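Local structure of endo-alpha-mannosidase (Bacteroides thetaiotaomicron, 4ACY) at residues G146-F151 / A180-H185; P283-T288 / G295-D300. The protein hydrolyses internal alpha-mannosidic linkages as a family 99 glycoside hydrolase with a TIM-barrel fold, an endo-acting activity linked to N-glycan processing. One frame throughout, in Å; residues are numbered along the deposited sequence.

Contact 1: G146-F151 / A180-H185; sequences GAKVCF and AFYRTH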
loop_
_atom_site.group_PDB
_atom_site.type_symbol
_atom_site.label_atom_id
_atom_site.label_comp_id
_atom_site.label_asym_id
_atom_site.label_seq_id
_atom_site.Cartn_x
_atom_site.Cartn_y
_atom_site.Cartn_z
ATOM N N GLY A 146 -7.142 0.811 -18.710
ATOM C CA GLY A 146 -7.524 2.089 -18.097
ATOM C C GLY A 146 -7.202 2.205 -16.607
ATOM O O GLY A 146 -7.723 3.090 -15.923
ATOM N N ALA A 147 -6.351 1.316 -16.100
ATOM C CA ALA A 147 -5.893 1.440 -14.706
ATOM C C ALA A 147 -4.737 2.436 -14.599
ATOM O O ALA A 147 -4.125 2.806 -15.610
ATOM C CB ALA A 147 -5.494 0.084 -14.141
ATOM N N LYS A 148 -4.437 2.874 -13.374
ATOM C CA LYS A 148 -3.406 3.896 -13.160
ATOM C C LYS A 148 -2.417 3.485 -12.067
ATOM O O LYS A 148 -2.743 2.662 -11.212
ATOM C CB LYS A 148 -4.041 5.241 -12.775
ATOM C CG LYS A 148 -5.076 5.773 -13.773
ATOM C CD LYS A 148 -4.462 6.154 -15.090
ATOM C CE LYS A 148 -5.546 6.703 -16.031
ATOM N NZ LYS A 148 -4.997 7.006 -17.375
ATOM N N VAL A 149 -1.223 4.073 -12.095
ATOM C CA VAL A 149 -0.162 3.730 -11.140
ATOM C C VAL A 149 0.357 4.995 -10.454
ATOM O O VAL A 149 0.723 5.968 -11.126
ATOM C CB VAL A 149 1.022 3.031 -11.864
ATOM C CG1 VAL A 149 2.177 2.771 -10.916
ATOM C CG2 VAL A 149 0.558 1.727 -12.556
ATOM N N CYS A 150 0.388 4.984 -9.126
ATOM C CA CYS A 150 1.095 6.030 -8.402
ATOM C C CYS A 150 2.144 5.365 -7.528
ATOM O O CYS A 150 2.336 4.147 -7.602
ATOM C CB CYS A 150 0.117 6.898 -7.589
ATOM S SG CYS A 150 -0.696 6.061 -6.205
ATOM N N PHE A 151 2.835 6.149 -6.702
ATOM C CA PHE A 151 4.025 5.637 -6.036
ATOM C C PHE A 151 3.973 5.817 -4.538
ATOM O O PHE A 151 3.480 6.840 -4.049
ATOM C CB PHE A 151 5.281 6.283 -6.648
ATOM C CG PHE A 151 5.520 5.847 -8.057
ATOM C CD1 PHE A 151 4.735 6.353 -9.104
ATOM C CD2 PHE A 151 6.485 4.890 -8.337
ATOM C CE1 PHE A 151 4.915 5.896 -10.425
ATOM C CE2 PHE A 151 6.679 4.435 -9.641
ATOM C CZ PHE A 151 5.894 4.938 -10.685
ATOM N N ALA A 180 -0.611 5.541 -18.289
ATOM C CA ALA A 180 -1.126 4.968 -17.033
ATOM C C ALA A 180 -0.599 5.647 -15.775
ATOM O O ALA A 180 -0.906 5.209 -14.666
ATOM C CB ALA A 180 -0.861 3.462 -16.969
ATOM N N PHE A 181 0.199 6.697 -15.925
ATOM C CA PHE A 181 0.669 7.442 -14.745
ATOM C C PHE A 181 -0.500 8.181 -14.100
ATOM O O PHE A 181 -1.211 8.949 -14.760
ATOM C CB PHE A 181 1.794 8.401 -15.144
ATOM C CG PHE A 181 2.458 9.103 -13.983
ATOM C CD1 PHE A 181 3.435 8.457 -13.235
ATOM C CD2 PHE A 181 2.148 10.429 -13.672
ATOM C CE1 PHE A 181 4.067 9.090 -12.167
ATOM C CE2 PHE A 181 2.788 11.081 -12.601
ATOM C CZ PHE A 181 3.745 10.409 -11.847
ATOM N N TYR A 182 -0.708 7.960 -12.803
ATOM C CA TYR A 182 -1.878 8.504 -12.122
ATOM C C TYR A 182 -1.805 9.999 -11.901
ATOM O O TYR A 182 -0.784 10.513 -11.452
ATOM C CB TYR A 182 -2.023 7.851 -10.760
ATOM C CG TYR A 182 -3.252 8.235 -9.975
ATOM C CD1 TYR A 182 -4.545 7.952 -10.455
ATOM C CD2 TYR A 182 -3.123 8.804 -8.715
ATOM C CE1 TYR A 182 -5.675 8.266 -9.691
ATOM C CE2 TYR A 182 -4.238 9.130 -7.960
ATOM C CZ TYR A 182 -5.506 8.848 -8.450
ATOM O OH TYR A 182 -6.603 9.148 -7.668
ATOM N N ARG A 183 -2.905 10.677 -12.207
ATOM C CA ARG A 183 -3.138 12.044 -11.756
ATOM C C ARG A 183 -4.572 12.172 -11.291
ATOM O O ARG A 183 -5.478 11.578 -11.875
ATOM C CB ARG A 183 -2.884 13.046 -12.886
ATOM C CG ARG A 183 -1.437 13.211 -13.193
ATOM C CD ARG A 183 -1.208 14.296 -14.221
ATOM N NE ARG A 183 0.211 14.404 -14.536
ATOM C CZ ARG A 183 0.853 13.608 -15.382
ATOM N NH1 ARG A 183 0.222 12.619 -16.000
ATOM N NH2 ARG A 183 2.140 13.796 -15.599
ATOM N N THR A 184 -4.771 12.952 -10.240
ATOM C CA THR A 184 -6.107 13.252 -9.766
ATOM C C THR A 184 -6.214 14.770 -9.564
ATOM O O THR A 184 -5.287 15.391 -9.046
ATOM C CB THR A 184 -6.481 12.422 -8.505
ATOM O OG1 THR A 184 -7.826 12.718 -8.118
ATOM C CG2 THR A 184 -5.521 12.674 -7.344
ATOM N N HIS A 185 -7.319 15.351 -10.034
ATOM C CA HIS A 185 -7.445 16.815 -10.147
ATOM C C HIS A 185 -6.174 17.396 -10.794
ATOM O O HIS A 185 -5.654 18.442 -10.377
ATOM C CB HIS A 185 -7.744 17.447 -8.773
#
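Val149 meets Ala180 and Tyr182 through both of its backbone polar atoms, a single bridge that ties strand 148-153 of the eight-stranded TIM barrel to the loop leading from helix 161-175 into the next strand, 189-192. Val149 N gives its hydrogen to Ala180 O at 2.8 Å, and Tyr182 N returns one to Val149 O at 3.0 Å. Ala180 O also takes a CA-H contact from Lys148 CA, 3.2 Å away.

The near end of the Tyr182 ring meets the strand, while its hydroxyl end leads away. With CG anti to its backbone N (chi1 -176°), the ring lies beside Lys148 and Cys150: CD1 touches Lys148 CB at 3.6 Å, while CD2 on the other flank reaches Cys150 CB at 3.9 Å. The Cys150 sulfur makes an oblique contact with the same ring. Farther along the strand from the bridge, the Phe151 and Phe181 side chains cross at about a right angle, their CE1 atoms 3.7 Å apart.

Further out, Tyr182 OH hydrogen-bonds Asp40 O, and the Lys148 chain, bent at chi2 (-67°), carries NZ to Pro179 O. Strand 117-124 pairs with the other edge of strand 148-153, and Val149 packs on Leu139 of helix 133-145. Ile171 and Tyr175 of helix 161-175 receive both phenylalanines. Helix 133-145 also takes up the start of the contact, with Ala147 against Ala142 and Ala180 against Ala143, and there the methyl carbon Ala180 CB lies 3.6 Å from the backbone oxygen Ala147 O.

Contact 2: P283-T288 / G295-D300; sequences PGYIDT and GSTTRD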
loop_
_atom_site.group_PDB
_atom_site.type_symbol
_atom_site.label_atom_id
_atom_site.label_comp_id
_atom_site.label_asym_id
_atom_site.label_seq_id
_atom_site.Cartn_x
_atom_site.Cartn_y
_atom_site.Cartn_z
ATOM N N PRO A 283 -8.337 -6.271 4.916
ATOM C CA PRO A 283 -9.272 -7.392 5.154
ATOM C C PRO A 283 -8.955 -8.207 6.409
ATOM O O PRO A 283 -9.738 -9.089 6.800
ATOM C CB PRO A 283 -9.109 -8.248 3.893
ATOM C CG PRO A 283 -7.708 -8.030 3.481
ATOM C CD PRO A 283 -7.397 -6.573 3.821
ATOM N N GLY A 284 -7.809 -7.907 7.025
ATOM C CA GLY A 284 -7.330 -8.610 8.209
ATOM C C GLY A 284 -5.866 -8.275 8.418
ATOM O O GLY A 284 -5.314 -7.398 7.740
ATOM N N TYR A 285 -5.227 -8.961 9.358
ATOM C CA TYR A 285 -3.787 -8.777 9.584
ATOM C C TYR A 285 -3.257 -10.027 10.262
ATOM O O TYR A 285 -3.855 -10.519 11.234
ATOM C CB TYR A 285 -3.479 -7.543 10.462
ATOM C CG TYR A 285 -1.982 -7.266 10.502
ATOM C CD1 TYR A 285 -1.116 -8.054 11.288
ATOM C CD2 TYR A 285 -1.423 -6.291 9.675
ATOM C CE1 TYR A 285 0.267 -7.829 11.282
ATOM C CE2 TYR A 285 -0.042 -6.063 9.646
ATOM C CZ TYR A 285 0.797 -6.824 10.450
ATOM O OH TYR A 285 2.164 -6.586 10.406
ATOM N N ILE A 286 -2.165 -10.558 9.726
ATOM C CA ILE A 286 -1.384 -11.567 10.438
ATOM C C ILE A 286 0.017 -11.677 9.847
ATOM O O ILE A 286 0.195 -11.867 8.630
ATOM C CB ILE A 286 -2.095 -12.954 10.547
ATOM C CG1 ILE A 286 -1.194 -13.942 11.302
ATOM C CG2 ILE A 286 -2.474 -13.482 9.148
ATOM C CD1 ILE A 286 -1.917 -15.222 11.817
ATOM N N ASP A 287 1.025 -11.523 10.704
ATOM C CA ASP A 287 2.400 -11.565 10.208
ATOM C C ASP A 287 3.289 -12.472 11.055
ATOM O O ASP A 287 4.493 -12.269 11.116
ATOM C CB ASP A 287 3.001 -10.147 10.126
ATOM C CG ASP A 287 3.175 -9.502 11.492
ATOM O OD1 ASP A 287 2.828 -10.125 12.508
ATOM O OD2 ASP A 287 3.627 -8.346 11.548
ATOM N N THR A 288 2.694 -13.478 11.684
ATOM C CA THR A 288 3.458 -14.284 12.634
ATOM C C THR A 288 4.493 -15.237 12.044
ATOM O O THR A 288 5.309 -15.783 12.804
ATOM C CB THR A 288 2.562 -15.037 13.622
ATOM O OG1 THR A 288 1.606 -15.818 12.895
ATOM C CG2 THR A 288 1.834 -14.067 14.539
ATOM N N GLY A 295 1.715 -11.517 17.641
ATOM C CA GLY A 295 0.332 -11.983 17.704
ATOM C C GLY A 295 -0.686 -10.935 18.142
ATOM O O GLY A 295 -1.862 -11.020 17.774
ATOM N N SER A 296 -0.245 -9.930 18.896
ATOM C CA SER A 296 -1.155 -8.882 19.377
ATOM C C SER A 296 -1.743 -8.041 18.233
ATOM O O SER A 296 -2.797 -7.429 18.386
ATOM C CB SER A 296 -0.477 -7.970 20.414
ATOM O OG SER A 296 0.557 -7.175 19.854
ATOM N N THR A 297 -1.049 -8.014 17.098
ATOM C CA THR A 297 -1.480 -7.232 15.937
ATOM C C THR A 297 -2.416 -8.072 15.027
ATOM O O THR A 297 -3.122 -7.535 14.175
ATOM C CB THR A 297 -0.273 -6.719 15.127
ATOM O OG1 THR A 297 0.667 -6.067 15.998
ATOM C CG2 THR A 297 -0.713 -5.705 14.060
ATOM N N THR A 298 -2.433 -9.384 15.232
ATOM C CA THR A 298 -3.291 -10.262 14.429
ATOM C C THR A 298 -4.765 -9.825 14.488
ATOM O O THR A 298 -5.299 -9.516 15.560
ATOM C CB THR A 298 -3.149 -11.731 14.868
ATOM O OG1 THR A 298 -1.811 -12.190 14.597
ATOM C CG2 THR A 298 -4.160 -12.638 14.115
ATOM N N ARG A 299 -5.411 -9.771 13.332
ATOM C CA ARG A 299 -6.843 -9.487 13.267
ATOM C C ARG A 299 -7.465 -10.523 12.346
ATOM O O ARG A 299 -7.142 -10.552 11.165
ATOM C CB ARG A 299 -7.096 -8.065 12.723
ATOM C CG ARG A 299 -6.477 -6.930 13.547
ATOM C CD ARG A 299 -7.218 -6.634 14.856
ATOM N NE ARG A 299 -6.561 -5.513 15.538
ATOM C CZ ARG A 299 -5.549 -5.638 16.400
ATOM N NH1 ARG A 299 -5.090 -6.839 16.729
ATOM N NH2 ARG A 299 -5.002 -4.553 16.948
ATOM N N ASP A 300 -8.335 -11.391 12.884
ATOM C CA ASP A 300 -8.965 -12.439 12.054
ATOM C C ASP A 300 -9.908 -11.847 11.007
ATOM O O ASP A 300 -10.565 -10.842 11.249
ATOM C CB ASP A 300 -9.766 -13.436 12.898
ATOM C CG ASP A 300 -8.927 -14.170 13.930
ATOM O OD1 ASP A 300 -7.679 -14.263 13.809
ATOM O OD2 ASP A 300 -9.562 -14.680 14.884
HETATM O O HOH W 1 0.157 -10.723 13.313
#
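The Tyr285 ring carries the methyl of Thr297 over one face: Thr297 CG2 lies 3.8 Å from the Tyr285 ring centroid, a CH-pi contact displaced toward the CD1-CE1 side. At the ring edge, in its plane, are Asp287 OD2 and a water molecule. Tyr285 OH donates to Asp287 OD2 at 2.6 Å, meeting that oxygen from above the carboxylate plane. The same OD2 also has Arg291, in a salt bridge, and Asn294 as partners. Bent at chi2 (-75°), the Arg299 chain turns its guanidinium back on its own segment, where NH1 bonds Ser296 O and Thr298 O, each at 2.9 Å and both close to the guanidinium plane.

Both segments belong to one long loop between strand 276-281 and helix 305-316, on the barrel face where TIM-barrel enzymes place their active sites. The loop doubles back on itself, and Tyr285 and Arg299 form an antiparallel hydrogen-bonded pair: Tyr285 N to Arg299 O at 3.1 Å and Arg299 N to Tyr285 O at 2.7 Å.

Beyond this pair, the water accepts from Asp287 N at 2.9 Å and from Thr298 OG1 at 2.8 Å, while Ile286 lies alongside the Thr298 side chain.

Overall arrangement
Contacts 1 and 2 lie on opposite sides of the chain's centre, about 30 Å apart between centres and about 17 Å between nearest atoms, and follow one another along the chain without touching. Contact 1 joins the beginning of a barrel strand to the loop leading into the next one, on the face where helices return to strands; contact 2 joins two parts of a single loop on the face where strands end. The chemistry follows: contact 1 is buried and mostly apolar around its backbone bonds. Contact 2, partly buried, joins its segments by a backbone pair, a methyl over a ring and a bridging water, with carboxylate and guanidinium groups bracing each segment from within.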